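Local coordinates for Cwp19 (Clostridioides difficile, PDB 5OQ3), which probably hydrolyses glycosidic bonds through this TIM-barrel domain, one part of a longer S-layer-associated protein that may also have N-acetylmuramoyl-L-alanine amidase activity, at residues Lys341-Val344 / Gln345-Leu349. Sequence-based numbering, arbitrary orientation.
Sequences KEIV and QQVTL
The side chain of E342 reaches along the first turn of the helix and overlaps the end of Q346, whose NE2 donates to OE1 of E342 at 3.1 Å. This i to i+4 pairing at a helix start illustrates how a side-chain bond can double a backbone one: alongside the side-chain bond, Q346 N donates to E342 O at 3.0 Å in an almost straight bond. The side-chain bond is more bent, 149° at the hydrogen. NE2 comes from the anti side of OE1, somewhat out of the carboxylate plane, and the carboxylate and amide planes are steeply turned against each other. With chi1 at 62°, CG of E342 lies between its own backbone N and carbonyl carbon, and the extended chain beyond carries OE1 to the amide. The same OE1 also accepts from I295 N, on a loop outside the helix, so two donors grip OE1 of this N-cap residue.

One residue on, V347 N bonds to I343 O, while CD1 of I343 approaches CG2 of V347 at 4.2 Å, a loose apolar contact on the buried side. The next carbonyl serves twice. V344 O takes T348 N at 2.9 Å and T348 OG1 at 2.7 Å from opposite faces of its plane, the hydroxyl lying 39° out of that plane. T348 can fold its hydroxyl back in this way because OG1 sits beside its own backbone N.

Helix 343-350 belongs to the beta-alpha-beta unit that links the last two strands of the TIM barrel. I343, Q346 and V347 rest on Q324 of strand 319-324, V344 and V347 meet L380 of helix 371-381, and Q346 and L349 lie against helix 302-313, so the inner face of the helix packs on the barrel strand and is flanked by two helices, while Q345 and T348 face outward.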
loop_
_atom_site.group_PDB
_atom_site.type_symbol
_atom_site.label_atom_id
_atom_site.label_comp_id
_atom_site.label_asym_id
_atom_site.label_seq_id
_atom_site.Cartn_x
_atom_site.Cartn_y
_atom_site.Cartn_z
ATOM N N LYS A 341 11.799 6.790 18.163
ATOM C CA LYS A 341 12.939 7.280 18.923
ATOM C C LYS A 341 14.275 7.126 18.202
ATOM O O LYS A 341 15.222 7.887 18.478
ATOM C CB LYS A 341 12.975 6.571 20.292
ATOM C CG LYS A 341 14.028 7.053 21.233
ATOM C CD LYS A 341 13.833 6.409 22.584
ATOM C CE LYS A 341 14.247 4.947 22.615
ATOM N NZ LYS A 341 14.645 4.570 24.009
ATOM N N GLU A 342 14.334 6.188 17.244
ATOM C CA GLU A 342 15.575 5.932 16.508
ATOM C C GLU A 342 15.457 6.254 15.065
ATOM O O GLU A 342 16.271 5.776 14.266
ATOM C CB GLU A 342 16.064 4.504 16.697
ATOM C CG GLU A 342 15.161 3.397 16.205
ATOM C CD GLU A 342 15.777 2.027 16.411
ATOM O OE1 GLU A 342 15.926 1.280 15.432
ATOM O OE2 GLU A 342 16.113 1.685 17.579
ATOM N N ILE A 343 14.516 7.115 14.711
ATOM C CA ILE A 343 14.329 7.338 13.287
ATOM C C ILE A 343 15.545 8.030 12.646
ATOM O O ILE A 343 15.874 7.750 11.495
ATOM C CB ILE A 343 13.018 8.109 13.012
ATOM C CG1 ILE A 343 12.618 8.048 11.514
ATOM C CG2 ILE A 343 13.099 9.558 13.432
ATOM C CD1 ILE A 343 12.488 6.650 10.917
ATOM N N VAL A 344 16.211 8.930 13.350
ATOM C CA VAL A 344 17.401 9.557 12.773
ATOM C C VAL A 344 18.473 8.494 12.491
ATOM O O VAL A 344 19.106 8.486 11.444
ATOM C CB VAL A 344 17.927 10.697 13.678
ATOM C CG1 VAL A 344 19.277 11.172 13.169
ATOM C CG2 VAL A 344 16.926 11.850 13.680
ATOM N N GLN A 345 18.689 7.606 13.436
ATOM C CA GLN A 345 19.624 6.500 13.244
ATOM C C GLN A 345 19.248 5.627 12.033
ATOM O O GLN A 345 20.127 5.243 11.234
ATOM C CB GLN A 345 19.685 5.658 14.520
ATOM C CG GLN A 345 20.702 4.539 14.470
ATOM C CD GLN A 345 20.700 3.655 15.697
ATOM O OE1 GLN A 345 19.924 3.868 16.613
ATOM N NE2 GLN A 345 21.530 2.612 15.680
ATOM N N GLN A 346 17.971 5.283 11.897
ATOM C CA GLN A 346 17.549 4.494 10.758
ATOM C C GLN A 346 17.800 5.193 9.448
ATOM O O GLN A 346 18.337 4.573 8.533
ATOM C CB GLN A 346 16.079 4.067 10.917
ATOM C CG GLN A 346 15.803 3.125 12.060
ATOM C CD GLN A 346 14.479 2.364 11.915
ATOM O OE1 GLN A 346 13.606 2.714 11.106
ATOM N NE2 GLN A 346 14.292 1.365 12.776
ATOM N N VAL A 347 17.394 6.450 9.305
ATOM C CA VAL A 347 17.543 7.105 8.031
ATOM C C VAL A 347 19.011 7.402 7.725
ATOM O O VAL A 347 19.438 7.313 6.592
ATOM C CB VAL A 347 16.671 8.377 7.946
ATOM C CG1 VAL A 347 16.940 9.156 6.674
ATOM C CG2 VAL A 347 15.189 7.995 7.984
ATOM N N THR A 348 19.812 7.675 8.749
ATOM C CA THR A 348 21.256 7.831 8.558
ATOM C C THR A 348 21.872 6.549 7.956
ATOM O O THR A 348 22.685 6.597 7.028
ATOM C CB THR A 348 21.922 8.228 9.875
ATOM O OG1 THR A 348 21.385 9.473 10.333
ATOM C CG2 THR A 348 23.441 8.362 9.727
ATOM N N LEU A 349 21.446 5.393 8.451
ATOM C CA LEU A 349 21.900 4.130 7.901
ATOM C C LEU A 349 21.436 3.974 6.458
ATOM O O LEU A 349 22.228 3.552 5.603
ATOM C CB LEU A 349 21.422 2.985 8.776
ATOM C CG LEU A 349 21.875 1.587 8.335
ATOM C CD1 LEU A 349 23.407 1.464 8.327
ATOM C CD2 LEU A 349 21.205 0.511 9.171
#